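Local coordinates for UDP-N-acetylglucosamine--peptide N-acetylglucosaminyltransferase stabilizing protein GtfB (Streptococcus gordonii, PDB 5E9T), which pairs with the glycosyltransferase GtfA as its substrate-binding, stabilizing partner, so that the complex attaches the first GlcNAc to the serine-rich repeat adhesin GspB, at residues R313-T318 / Q337-K342; L291-Q296 / G361-A366; Y354-H359 / Q382-R387; L347-D352 / F371-L376; G54-L59 / Q96-L101. All coordinates share one frame; numbering follows the deposited sequence.

How the interactions relate
From the N terminus, interaction 5 comes first: it joins the loop 54-59 to the hairpin loop 96-101 of the antiparallel sheet and closes before the others open. The remaining four belong to the C-terminal Rossmann-like region. Interaction 2 opens at 291-296 and closes at 361-366, and interaction 1, between the ends of strands 311-315 and 333-336, is nested inside its loop. Interactions 4 and 3 open before interaction 2 closes, so both cross it; they also cross each other around strands 353-356 and 376-379. Interaction 1 closes before either opens, although it shares helix 341-350 with interaction 4. Ala97 of interaction 5 touches Leu341 and Leu364, linking the antiparallel sheet to interactions 1 and 2.

Interaction 1. Residues R313-T318 / Q337-K342; sequences RIAALT and QNASLK
Ala316 and Thr318 meet Asn338 and Ala339 where neighbouring parallel strands of a Rossmann-like sheet, 311-315 and 333-336, run out into loops. The backbones come closest at Leu317 and Asn338, CA to CA 3.5 Å. Two N-H groups of the 337-342 loop are taken up by carbonyls of the loop after strand 311-315: Ala339 N donates to Ala316 O at 2.6 Å (N-H...O angle 157°), and Asn338 N to Thr318 O at 2.9 Å holds the loop at Thr318. Leu317 O also receives a CA-H...O contact from Asn338 CA at 3.3 Å. Asn338 has positive phi (43°), a conformation asparagine adopts more readily than most residues. In the buried part the small methyls of Ala315 and Ala339 fit side by side, CB to CB 3.9 Å.

Toward solvent the contact thins out: Gln337 is exposed, and the Leu317 side chain touches through CB while its branch leads off to the exposed side. Beyond, Ser340 packs on Asn249 of the neighbouring GtfA subunit and serves as N-cap of helix 341-350, its OG accepting a weak bond from Lys342 N at 2.9 Å.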
# COMPACT_ATOMS: atom_id res chain seq x y z
N ARG B 313 -10.49 -0.07 -48.91
CA ARG B 313 -9.66 -0.89 -48.04
C ARG B 313 -9.48 -0.17 -46.71
O ARG B 313 -8.97 0.95 -46.67
CB ARG B 313 -8.31 -1.19 -48.67
CG ARG B 313 -8.42 -1.59 -50.12
CD ARG B 313 -7.40 -2.63 -50.49
NE ARG B 313 -7.69 -3.16 -51.82
CZ ARG B 313 -7.09 -2.73 -52.92
NH1 ARG B 313 -6.17 -1.78 -52.85
NH2 ARG B 313 -7.41 -3.26 -54.09
N ILE B 314 -9.90 -0.82 -45.63
CA ILE B 314 -9.79 -0.28 -44.29
C ILE B 314 -8.97 -1.25 -43.46
O ILE B 314 -9.19 -2.47 -43.51
CB ILE B 314 -11.17 -0.03 -43.66
CG1 ILE B 314 -11.95 0.92 -44.55
CG2 ILE B 314 -11.04 0.50 -42.24
CD1 ILE B 314 -13.00 1.65 -43.84
N ALA B 315 -8.03 -0.71 -42.69
CA ALA B 315 -7.10 -1.54 -41.95
C ALA B 315 -6.95 -1.04 -40.53
O ALA B 315 -7.23 0.12 -40.21
CB ALA B 315 -5.73 -1.60 -42.64
N ALA B 316 -6.53 -1.97 -39.68
CA ALA B 316 -6.13 -1.71 -38.31
C ALA B 316 -5.23 -2.86 -37.91
O ALA B 316 -5.28 -3.93 -38.51
CB ALA B 316 -7.34 -1.62 -37.37
N LEU B 317 -4.39 -2.63 -36.91
CA LEU B 317 -3.73 -3.78 -36.32
C LEU B 317 -4.48 -4.32 -35.12
O LEU B 317 -4.12 -5.38 -34.60
CB LEU B 317 -2.28 -3.47 -35.94
CG LEU B 317 -1.91 -2.27 -35.08
CD1 LEU B 317 -0.64 -2.62 -34.32
CD2 LEU B 317 -1.71 -1.04 -35.95
N THR B 318 -5.54 -3.64 -34.69
CA THR B 318 -6.49 -4.19 -33.73
C THR B 318 -7.38 -5.18 -34.46
O THR B 318 -7.20 -5.47 -35.65
CB THR B 318 -7.33 -3.08 -33.07
OG1 THR B 318 -8.41 -2.73 -33.95
CG2 THR B 318 -6.48 -1.84 -32.80
N GLN B 337 -7.60 -6.70 -41.15
CA GLN B 337 -7.61 -6.61 -39.69
C GLN B 337 -6.37 -7.27 -39.11
O GLN B 337 -5.84 -8.23 -39.67
CB GLN B 337 -8.88 -7.23 -39.10
CG GLN B 337 -8.89 -8.73 -39.01
CD GLN B 337 -10.23 -9.25 -38.55
OE1 GLN B 337 -11.24 -8.55 -38.62
NE2 GLN B 337 -10.25 -10.49 -38.08
N ASN B 338 -5.94 -6.75 -37.96
CA ASN B 338 -4.60 -6.98 -37.44
C ASN B 338 -3.59 -6.88 -38.57
O ASN B 338 -2.85 -7.82 -38.89
CB ASN B 338 -4.50 -8.33 -36.72
CG ASN B 338 -5.27 -8.35 -35.42
OD1 ASN B 338 -6.45 -8.02 -35.37
ND2 ASN B 338 -4.59 -8.72 -34.33
N ALA B 339 -3.55 -5.70 -39.18
CA ALA B 339 -2.82 -5.52 -40.42
C ALA B 339 -1.32 -5.46 -40.15
O ALA B 339 -0.87 -4.74 -39.26
CB ALA B 339 -3.27 -4.25 -41.13
N SER B 340 -0.56 -6.24 -40.91
CA SER B 340 0.89 -6.19 -40.82
C SER B 340 1.41 -4.85 -41.33
O SER B 340 0.74 -4.14 -42.08
CB SER B 340 1.51 -7.33 -41.62
OG SER B 340 2.91 -7.14 -41.77
N LEU B 341 2.62 -4.49 -40.88
CA LEU B 341 3.30 -3.36 -41.48
C LEU B 341 3.59 -3.62 -42.95
O LEU B 341 3.47 -2.73 -43.79
CB LEU B 341 4.60 -3.05 -40.74
CG LEU B 341 4.52 -2.50 -39.32
CD1 LEU B 341 5.93 -2.27 -38.78
CD2 LEU B 341 3.69 -1.21 -39.29
N LYS B 342 4.00 -4.85 -43.27
CA LYS B 342 4.17 -5.24 -44.67
C LYS B 342 2.88 -5.05 -45.45
O LYS B 342 2.89 -4.51 -46.57
CB LYS B 342 4.63 -6.69 -44.74
CG LYS B 342 4.61 -7.27 -46.13
CD LYS B 342 5.92 -7.00 -46.83
CE LYS B 342 5.96 -7.69 -48.17
NZ LYS B 342 5.82 -6.71 -49.26

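Interaction 2. Residues L291-Q296 / G361-A366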
# COMPACT_ATOMS: atom_id res chain seq x y z
N LEU B 291 -6.95 4.00 -42.52
CA LEU B 291 -6.37 3.39 -41.33
C LEU B 291 -7.15 3.89 -40.12
O LEU B 291 -7.13 5.09 -39.82
CB LEU B 291 -4.90 3.74 -41.21
CG LEU B 291 -4.03 3.12 -42.29
CD1 LEU B 291 -2.58 3.38 -41.95
CD2 LEU B 291 -4.34 1.64 -42.42
N THR B 292 -7.82 2.98 -39.43
CA THR B 292 -8.63 3.32 -38.28
C THR B 292 -8.22 2.46 -37.09
O THR B 292 -7.67 1.37 -37.26
CB THR B 292 -10.12 3.13 -38.56
OG1 THR B 292 -10.89 3.77 -37.54
CG2 THR B 292 -10.47 1.64 -38.59
N HIS B 293 -8.41 3.00 -35.89
CA HIS B 293 -8.28 2.15 -34.71
C HIS B 293 -9.57 1.42 -34.35
O HIS B 293 -9.53 0.23 -34.04
CB HIS B 293 -7.74 2.96 -33.54
CG HIS B 293 -6.25 3.08 -33.58
ND1 HIS B 293 -5.59 4.29 -33.68
CD2 HIS B 293 -5.29 2.13 -33.58
CE1 HIS B 293 -4.29 4.07 -33.72
NE2 HIS B 293 -4.08 2.77 -33.66
N SER B 294 -10.71 2.10 -34.40
CA SER B 294 -11.98 1.38 -34.34
C SER B 294 -13.09 2.32 -34.75
O SER B 294 -12.90 3.52 -34.96
CB SER B 294 -12.27 0.79 -32.96
OG SER B 294 -13.21 -0.26 -33.09
N ASP B 295 -14.29 1.75 -34.80
CA ASP B 295 -15.33 2.34 -35.59
C ASP B 295 -16.19 3.31 -34.74
O ASP B 295 -16.03 3.38 -33.53
CB ASP B 295 -16.14 1.17 -36.20
CG ASP B 295 -16.52 0.12 -35.19
OD1 ASP B 295 -15.70 -0.78 -34.93
OD2 ASP B 295 -17.65 0.20 -34.67
N GLN B 296 -17.08 4.07 -35.39
CA GLN B 296 -17.13 3.96 -36.83
C GLN B 296 -16.73 5.17 -37.63
O GLN B 296 -16.97 6.33 -37.28
CB GLN B 296 -18.51 3.48 -37.27
CG GLN B 296 -18.45 2.75 -38.61
CD GLN B 296 -19.53 3.16 -39.52
OE1 GLN B 296 -20.07 4.26 -39.42
NE2 GLN B 296 -19.86 2.30 -40.45
N GLY B 361 -8.01 8.05 -32.55
CA GLY B 361 -6.64 8.46 -32.78
C GLY B 361 -6.05 7.95 -34.09
O GLY B 361 -6.54 6.99 -34.69
N GLN B 362 -4.97 8.60 -34.50
CA GLN B 362 -4.36 8.34 -35.80
C GLN B 362 -3.51 7.08 -35.76
O GLN B 362 -2.95 6.70 -34.73
CB GLN B 362 -3.53 9.54 -36.23
CG GLN B 362 -2.45 9.26 -37.25
CD GLN B 362 -2.19 10.47 -38.10
OE1 GLN B 362 -3.10 11.24 -38.37
NE2 GLN B 362 -0.95 10.66 -38.51
N VAL B 363 -3.42 6.42 -36.92
CA VAL B 363 -2.74 5.15 -37.06
C VAL B 363 -1.44 5.43 -37.81
O VAL B 363 -1.43 5.56 -39.04
CB VAL B 363 -3.63 4.14 -37.78
CG1 VAL B 363 -3.29 2.72 -37.41
CG2 VAL B 363 -5.09 4.41 -37.44
N LEU B 364 -0.33 5.46 -37.07
CA LEU B 364 1.05 5.52 -37.58
C LEU B 364 1.24 6.54 -38.71
O LEU B 364 1.61 6.19 -39.83
CB LEU B 364 1.52 4.14 -38.04
CG LEU B 364 1.39 2.92 -37.15
CD1 LEU B 364 0.01 2.34 -37.21
CD2 LEU B 364 2.40 1.86 -37.56
N GLN B 365 1.04 7.82 -38.38
CA GLN B 365 1.28 8.94 -39.30
C GLN B 365 0.69 8.66 -40.69
O GLN B 365 1.30 8.95 -41.72
CB GLN B 365 2.77 9.28 -39.38
CG GLN B 365 3.25 10.00 -38.12
CD GLN B 365 4.61 10.66 -38.28
OE1 GLN B 365 5.55 10.06 -38.81
NE2 GLN B 365 4.72 11.90 -37.82
N ALA B 366 -0.52 8.10 -40.69
CA ALA B 366 -1.15 7.67 -41.94
C ALA B 366 -1.38 8.84 -42.88
O ALA B 366 -1.19 8.72 -44.10
CB ALA B 366 -2.47 6.96 -41.64
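Leu291 and Val363 bring their backbones closest, CA to CA 5.9 Å, where two loops meet at the C-terminal ends of strands in the Rossmann-like domain. Segment 291-296 leaves strand 287-291, whereas 361-366 turns through positive phi at Leu364 and Gln365; Gln365 is the N-cap residue of helix 366-372. Between the segments the buried packing is apolar: Leu291 CB rests 3.7 Å from Val363 CB, and Leu291 CD1 lies 3.6 Å from Ala366 CB. Alanine suits this first turn, being small enough to admit the leucine branch.

His293 and Val363 reach toward each other tip to tip. With Val363 CG2 anti to the carbonyl carbon, that methyl sits 3.7 Å above the imidazole plane of His293, a CH-pi contact displaced toward the rim. The same histidine also stacks on His76. The edge of the His293 ring serves the other loop's backbone: His293 ND1 donates to Gly361 O at 3.0 Å (N-H...O angle 153°), approaching from well above the carbonyl plane.

Interaction 3. Residues Y354-H359 / Q382-R387; sequences YLDINH and QTLHDR
Leu384 lies across Asp356 and Asn358, its side chain crossing both obliquely. Its CD1 and CD2 touch the Asn358 amide, CD2 coming 3.7 Å from Asn358 ND2, while its CB faces the Asp356 carboxylate, 4.0 Å from Asp356 OD2. A branched leucine suits the place because both of its branches reach the Asn358 amide. In Asp356, CG stands anti to the backbone N (chi1 -159°), which places it, and with it the carboxylate, on the side of segment 382-387; there OD2 comes 3.4 Å from Thr383 CB and 3.1 Å from Leu384 N.

The segments lie at the C-terminal ends of two parallel strands of the Rossmann-like domain, 353-356 and 376-379, and Asp356 is the centre of an inverse gamma turn. Further along, the His359 ring and the Gln382 amide cross at about a right angle, their planes 80° apart, although the model sets them too close for the separation to be trusted. His359 is held from elsewhere, its ND1 bonded to Gln296 O.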
# COMPACT_ATOMS: atom_id res chain seq x y z
N TYR B 354 -6.58 8.74 -49.91
CA TYR B 354 -6.78 8.44 -48.50
C TYR B 354 -7.90 9.34 -48.00
O TYR B 354 -7.72 10.55 -47.87
CB TYR B 354 -5.50 8.65 -47.68
CG TYR B 354 -5.65 8.21 -46.24
CD1 TYR B 354 -5.07 7.03 -45.79
CD2 TYR B 354 -6.38 8.95 -45.33
CE1 TYR B 354 -5.22 6.62 -44.47
CE2 TYR B 354 -6.53 8.55 -44.03
CZ TYR B 354 -5.95 7.39 -43.59
OH TYR B 354 -6.11 7.00 -42.28
N LEU B 355 -9.04 8.74 -47.67
CA LEU B 355 -10.12 9.49 -47.05
C LEU B 355 -9.86 9.53 -45.55
O LEU B 355 -9.72 8.48 -44.92
CB LEU B 355 -11.47 8.83 -47.35
CG LEU B 355 -11.88 8.66 -48.81
CD1 LEU B 355 -12.74 7.41 -49.00
CD2 LEU B 355 -12.60 9.90 -49.31
N ASP B 356 -9.79 10.72 -44.96
CA ASP B 356 -9.54 10.77 -43.52
C ASP B 356 -10.93 10.88 -42.91
O ASP B 356 -11.46 11.96 -42.65
CB ASP B 356 -8.65 11.96 -43.17
CG ASP B 356 -7.95 11.79 -41.84
OD1 ASP B 356 -7.86 10.64 -41.36
OD2 ASP B 356 -7.48 12.80 -41.28
N ILE B 357 -11.51 9.70 -42.69
CA ILE B 357 -12.91 9.56 -42.31
C ILE B 357 -13.10 8.94 -40.93
O ILE B 357 -14.24 8.93 -40.43
CB ILE B 357 -13.64 8.74 -43.38
CG1 ILE B 357 -12.68 7.66 -43.87
CG2 ILE B 357 -14.01 9.63 -44.55
CD1 ILE B 357 -13.25 6.69 -44.86
N ASN B 358 -12.05 8.40 -40.33
CA ASN B 358 -12.12 7.60 -39.12
C ASN B 358 -12.28 8.47 -37.87
O ASN B 358 -12.08 9.69 -37.89
CB ASN B 358 -10.91 6.69 -38.99
CG ASN B 358 -9.62 7.38 -39.34
OD1 ASN B 358 -9.61 8.55 -39.72
ND2 ASN B 358 -8.51 6.67 -39.21
N HIS B 359 -12.66 7.81 -36.78
CA HIS B 359 -12.81 8.42 -35.47
C HIS B 359 -11.74 7.89 -34.53
O HIS B 359 -11.16 6.82 -34.75
CB HIS B 359 -14.20 8.13 -34.89
CG HIS B 359 -15.26 9.09 -35.34
ND1 HIS B 359 -16.37 8.71 -36.05
CD2 HIS B 359 -15.36 10.43 -35.17
CE1 HIS B 359 -17.12 9.77 -36.30
NE2 HIS B 359 -16.53 10.83 -35.78
N GLN B 382 -13.76 16.68 -38.65
CA GLN B 382 -13.06 15.87 -37.68
C GLN B 382 -12.13 15.02 -38.53
O GLN B 382 -12.50 13.95 -39.02
CB GLN B 382 -13.99 15.05 -36.80
CG GLN B 382 -13.23 14.01 -35.95
CD GLN B 382 -13.75 13.85 -34.54
OE1 GLN B 382 -13.97 14.83 -33.83
NE2 GLN B 382 -13.90 12.61 -34.11
N THR B 383 -10.90 15.51 -38.64
CA THR B 383 -9.80 14.82 -39.28
C THR B 383 -8.84 14.43 -38.18
O THR B 383 -8.65 15.16 -37.21
CB THR B 383 -9.00 15.70 -40.26
OG1 THR B 383 -8.19 16.61 -39.51
CG2 THR B 383 -9.87 16.49 -41.15
N LEU B 384 -8.21 13.29 -38.35
CA LEU B 384 -7.02 13.03 -37.57
C LEU B 384 -5.91 13.90 -38.17
O LEU B 384 -5.68 13.87 -39.38
CB LEU B 384 -6.70 11.54 -37.60
CG LEU B 384 -7.77 10.68 -36.89
CD1 LEU B 384 -9.17 10.71 -37.50
CD2 LEU B 384 -7.35 9.25 -36.86
N HIS B 385 -5.31 14.74 -37.33
CA HIS B 385 -4.24 15.63 -37.78
C HIS B 385 -3.13 14.73 -38.30
O HIS B 385 -2.98 13.63 -37.79
CB HIS B 385 -3.76 16.52 -36.62
CG HIS B 385 -4.87 17.04 -35.76
ND1 HIS B 385 -5.66 18.11 -36.11
CD2 HIS B 385 -5.32 16.62 -34.55
CE1 HIS B 385 -6.55 18.33 -35.16
NE2 HIS B 385 -6.36 17.44 -34.20
N ASP B 386 -2.32 15.17 -39.26
CA ASP B 386 -2.08 16.57 -39.56
C ASP B 386 -3.10 17.24 -40.48
O ASP B 386 -3.57 16.66 -41.45
CB ASP B 386 -0.69 16.71 -40.18
CG ASP B 386 0.37 16.00 -39.37
OD1 ASP B 386 0.11 14.86 -38.92
OD2 ASP B 386 1.46 16.58 -39.16
N ARG B 387 -3.43 18.48 -40.12
CA ARG B 387 -4.05 19.42 -41.04
C ARG B 387 -3.06 19.99 -42.03
O ARG B 387 -3.47 20.66 -42.98
CB ARG B 387 -4.69 20.56 -40.26
CG ARG B 387 -5.21 20.16 -38.91
CD ARG B 387 -6.40 21.00 -38.55
NE ARG B 387 -7.34 20.25 -37.74
CZ ARG B 387 -8.66 20.35 -37.86
NH1 ARG B 387 -9.18 21.16 -38.77
NH2 ARG B 387 -9.46 19.64 -37.08

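Interaction 4. Residues L347-D352 / F371-L376; sequences LYLESD and FENNLL
Strand 353-356, helix 366-372 and strand 376-379 form a beta-alpha-beta unit, and here the turn from its helix into its second strand packs against the end of the preceding helix, 341-350. Leu375 has the largest share of the contact. Its CD2 lies 4.0 Å from Tyr348 CD1, the two side chains crossing at about a right angle, and its CG and both methyls close over Ser351 O. Ser351 is buried, and its O is bonded by Arg280 NH2. The Tyr348 ring is wide enough to span from Leu375 to strand 287-291, where it touches Leu289 and Leu291. Nearer the surface, Leu349 CD2 lies 4.1 Å from Asn373 OD1.

Backbone pairing begins with Leu376 N donating to Asp352 O at 3.1 Å (N-H...O angle 155°). The Asp352 carboxylate makes salt bridges outside the pair, to Arg280 and Arg285. At the end of helix 341-350, Ser351 OG turns back to donate to Leu347 O at 2.8 Å, a short hydroxyl tying down a carbonyl of the last helical turn.

Helix 366-372 is ended by Asn374, whose positive phi (64°) asparagine tolerates well; Asn374 N bonds Phe371 O at 3.2 Å and Leu375 N bonds Ala370 O. This is a Schellman motif, here turning the helix of a beta-alpha-beta crossover into its next parallel strand.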
# COMPACT_ATOMS: atom_id res chain seq x y z
N LEU B 347 -0.86 -1.63 -49.30
CA LEU B 347 -2.06 -0.84 -49.52
C LEU B 347 -1.73 0.60 -49.87
O LEU B 347 -2.49 1.25 -50.60
CB LEU B 347 -2.96 -0.90 -48.29
CG LEU B 347 -3.19 -2.32 -47.79
CD1 LEU B 347 -3.43 -2.34 -46.28
CD2 LEU B 347 -4.34 -2.95 -48.56
N TYR B 348 -0.60 1.11 -49.37
CA TYR B 348 -0.17 2.44 -49.79
C TYR B 348 0.39 2.45 -51.20
O TYR B 348 0.59 3.54 -51.76
CB TYR B 348 0.84 3.00 -48.79
CG TYR B 348 0.18 3.78 -47.68
CD1 TYR B 348 -0.34 5.05 -47.92
CD2 TYR B 348 0.05 3.25 -46.41
CE1 TYR B 348 -0.96 5.77 -46.92
CE2 TYR B 348 -0.57 3.96 -45.39
CZ TYR B 348 -1.07 5.22 -45.66
OH TYR B 348 -1.69 5.94 -44.66
N LEU B 349 0.68 1.29 -51.78
CA LEU B 349 0.91 1.24 -53.22
C LEU B 349 -0.40 1.17 -53.99
O LEU B 349 -0.60 1.91 -54.96
CB LEU B 349 1.79 0.04 -53.58
CG LEU B 349 3.19 -0.01 -52.98
CD1 LEU B 349 4.10 -0.85 -53.87
CD2 LEU B 349 3.76 1.39 -52.77
N GLU B 350 -1.33 0.33 -53.54
CA GLU B 350 -2.48 -0.02 -54.36
C GLU B 350 -3.65 0.94 -54.19
O GLU B 350 -4.70 0.70 -54.78
CB GLU B 350 -2.93 -1.46 -54.04
CG GLU B 350 -1.76 -2.42 -53.91
CD GLU B 350 -2.19 -3.88 -53.86
OE1 GLU B 350 -2.98 -4.24 -52.98
OE2 GLU B 350 -1.72 -4.66 -54.71
N SER B 351 -3.49 2.02 -53.43
CA SER B 351 -4.55 3.01 -53.25
C SER B 351 -4.00 4.39 -53.57
O SER B 351 -2.90 4.74 -53.13
CB SER B 351 -5.09 2.99 -51.82
OG SER B 351 -5.15 1.67 -51.32
N ASP B 352 -4.73 5.15 -54.39
CA ASP B 352 -4.35 6.51 -54.73
C ASP B 352 -5.15 7.59 -54.01
O ASP B 352 -4.94 8.78 -54.29
CB ASP B 352 -4.40 6.70 -56.24
CG ASP B 352 -3.24 6.04 -56.92
OD1 ASP B 352 -2.19 5.92 -56.25
OD2 ASP B 352 -3.35 5.66 -58.09
N PHE B 371 0.53 11.45 -47.87
CA PHE B 371 1.11 12.61 -48.55
C PHE B 371 2.44 12.26 -49.22
O PHE B 371 2.70 12.69 -50.35
CB PHE B 371 1.29 13.75 -47.55
CG PHE B 371 1.86 15.01 -48.15
CD1 PHE B 371 3.23 15.22 -48.17
CD2 PHE B 371 1.03 15.98 -48.67
CE1 PHE B 371 3.76 16.38 -48.71
CE2 PHE B 371 1.55 17.14 -49.21
CZ PHE B 371 2.92 17.34 -49.23
N GLU B 372 3.28 11.49 -48.53
CA GLU B 372 4.57 11.11 -49.11
C GLU B 372 4.39 10.20 -50.32
O GLU B 372 5.27 10.15 -51.19
CB GLU B 372 5.44 10.41 -48.06
CG GLU B 372 5.71 11.24 -46.82
CD GLU B 372 6.84 10.67 -45.99
OE1 GLU B 372 7.45 9.67 -46.42
OE2 GLU B 372 7.14 11.23 -44.91
N ASN B 373 3.29 9.46 -50.38
CA ASN B 373 2.99 8.56 -51.49
C ASN B 373 2.08 9.19 -52.54
O ASN B 373 1.62 8.48 -53.44
CB ASN B 373 2.39 7.26 -50.96
CG ASN B 373 3.44 6.21 -50.68
OD1 ASN B 373 3.55 5.22 -51.40
ND2 ASN B 373 4.23 6.43 -49.63
N ASN B 374 1.79 10.49 -52.43
CA ASN B 374 1.01 11.24 -53.41
C ASN B 374 -0.43 10.73 -53.52
O ASN B 374 -1.07 10.91 -54.55
CB ASN B 374 1.67 11.22 -54.79
CG ASN B 374 2.39 12.52 -55.11
OD1 ASN B 374 1.85 13.61 -54.92
ND2 ASN B 374 3.63 12.41 -55.58
N LEU B 375 -0.94 10.10 -52.47
CA LEU B 375 -2.37 9.85 -52.38
C LEU B 375 -3.09 11.16 -52.09
O LEU B 375 -2.65 11.96 -51.25
CB LEU B 375 -2.67 8.84 -51.27
CG LEU B 375 -2.46 7.35 -51.51
CD1 LEU B 375 -0.99 7.01 -51.67
CD2 LEU B 375 -3.06 6.54 -50.38
N LEU B 376 -4.20 11.39 -52.79
CA LEU B 376 -5.01 12.57 -52.53
C LEU B 376 -5.85 12.35 -51.29
O LEU B 376 -6.68 11.43 -51.25
CB LEU B 376 -5.91 12.93 -53.71
CG LEU B 376 -6.87 14.01 -53.21
CD1 LEU B 376 -6.15 15.34 -52.92
CD2 LEU B 376 -8.03 14.22 -54.16

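Interaction 5. Residues G54-L59 / Q96-L101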
# COMPACT_ATOMS: atom_id res chain seq x y z
N GLY B 54 24.74 4.83 -34.33
CA GLY B 54 24.19 4.03 -35.40
C GLY B 54 23.60 2.70 -34.96
O GLY B 54 23.57 1.76 -35.76
N VAL B 55 23.14 2.60 -33.72
CA VAL B 55 22.48 1.41 -33.21
C VAL B 55 21.01 1.73 -33.03
O VAL B 55 20.66 2.70 -32.34
CB VAL B 55 23.10 0.92 -31.89
CG1 VAL B 55 22.60 -0.47 -31.56
CG2 VAL B 55 24.61 0.96 -31.96
N ASP B 56 20.14 0.97 -33.69
CA ASP B 56 18.71 1.05 -33.42
C ASP B 56 18.23 -0.35 -33.03
O ASP B 56 17.90 -1.17 -33.89
CB ASP B 56 17.98 1.58 -34.65
CG ASP B 56 16.72 2.34 -34.30
OD1 ASP B 56 15.95 1.87 -33.45
OD2 ASP B 56 16.52 3.43 -34.88
N HIS B 57 18.13 -0.60 -31.72
CA HIS B 57 17.48 -1.79 -31.18
C HIS B 57 16.86 -1.43 -29.85
O HIS B 57 17.36 -1.81 -28.78
CB HIS B 57 18.47 -2.95 -31.04
CG HIS B 57 17.82 -4.28 -30.82
ND1 HIS B 57 16.64 -4.65 -31.43
CD2 HIS B 57 18.18 -5.34 -30.05
CE1 HIS B 57 16.31 -5.87 -31.05
NE2 HIS B 57 17.23 -6.31 -30.21
N PRO B 58 15.78 -0.66 -29.86
CA PRO B 58 15.22 -0.15 -28.60
C PRO B 58 14.64 -1.24 -27.73
O PRO B 58 14.64 -2.42 -28.09
CB PRO B 58 14.13 0.83 -29.07
CG PRO B 58 14.45 1.13 -30.50
CD PRO B 58 15.07 -0.12 -31.03
N LEU B 59 14.13 -0.85 -26.56
CA LEU B 59 13.48 -1.80 -25.68
C LEU B 59 12.05 -2.05 -26.13
O LEU B 59 11.36 -1.13 -26.59
CB LEU B 59 13.49 -1.30 -24.24
CG LEU B 59 14.69 -1.69 -23.37
CD1 LEU B 59 14.34 -1.53 -21.91
CD2 LEU B 59 15.12 -3.11 -23.68
N GLN B 96 7.22 5.40 -33.36
CA GLN B 96 8.00 4.87 -34.46
C GLN B 96 7.06 4.03 -35.31
O GLN B 96 5.96 3.67 -34.87
CB GLN B 96 9.19 4.01 -33.98
CG GLN B 96 10.48 4.76 -33.69
CD GLN B 96 11.70 3.85 -33.74
OE1 GLN B 96 11.59 2.65 -34.00
NE2 GLN B 96 12.88 4.42 -33.50
N ALA B 97 7.50 3.72 -36.53
CA ALA B 97 6.74 2.79 -37.36
C ALA B 97 6.49 1.49 -36.61
O ALA B 97 5.36 1.00 -36.54
CB ALA B 97 7.48 2.54 -38.67
N ARG B 98 7.54 0.94 -36.01
CA ARG B 98 7.39 -0.21 -35.13
C ARG B 98 6.70 0.23 -33.83
O ARG B 98 7.02 1.28 -33.27
CB ARG B 98 8.75 -0.83 -34.84
CG ARG B 98 9.68 -0.84 -36.05
CD ARG B 98 11.06 -1.39 -35.70
NE ARG B 98 11.99 -0.34 -35.29
CZ ARG B 98 13.28 -0.54 -35.04
NH1 ARG B 98 13.80 -1.76 -35.18
NH2 ARG B 98 14.05 0.46 -34.66
N GLY B 99 5.75 -0.58 -33.37
CA GLY B 99 5.00 -0.25 -32.18
C GLY B 99 5.58 -0.88 -30.92
O GLY B 99 6.34 -1.85 -30.98
N ARG B 100 5.20 -0.30 -29.78
CA ARG B 100 5.54 -0.81 -28.45
C ARG B 100 7.03 -0.74 -28.16
O ARG B 100 7.58 -1.61 -27.47
CB ARG B 100 5.03 -2.24 -28.25
CG ARG B 100 3.54 -2.39 -28.49
CD ARG B 100 3.02 -3.68 -27.91
NE ARG B 100 1.56 -3.68 -27.85
CZ ARG B 100 0.84 -4.68 -27.36
NH1 ARG B 100 1.44 -5.76 -26.88
NH2 ARG B 100 -0.48 -4.60 -27.34
N LEU B 101 7.71 0.29 -28.66
CA LEU B 101 9.11 0.52 -28.32
C LEU B 101 9.20 1.47 -27.13
O LEU B 101 8.47 2.47 -27.07
CB LEU B 101 9.88 1.10 -29.51
CG LEU B 101 10.29 0.14 -30.64
CD1 LEU B 101 11.12 -1.02 -30.12
CD2 LEU B 101 9.08 -0.36 -31.39
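Asp56 and Arg98 meet tip to tip in a salt bridge, Asp56 OD1 to Arg98 NH2 at 2.7 Å, between the loop 54-59 and the hairpin loop linking antiparallel strands 86-94 and 101-108. The carboxylate approaches the guanidinium at its edge, with the two planes 61° apart. Arginine suits this place because its several N-H groups can serve more than one partner. Pro58 crosses the arginine at about a right angle, its CD 3.8 Å from Arg98 NH2. Its ring also makes the apolar contact, Pro58 CB lying 3.7 Å from Leu101 CD1; a compact, rigid proline can serve both neighbours at once. Leu101 CA then makes a CH...O contact with Leu59 O at 3.3 Å, while Leu59 also pairs through its backbone with Val102 on strand 101-108.

Outside the pair, Tyr255 of the neighbouring GtfA subunit packs on Arg98 and Leu101 and lays its ring nearly parallel to that of His57, so the contact lies at the interface between subunits. What positions the arginine within its own loop is Gln96, whose side chain runs extended beyond CG to bring the amide beside the guanidinium: Arg98 NE donates to Gln96 OE1 at 3.3 Å, nearly along the C=O axis.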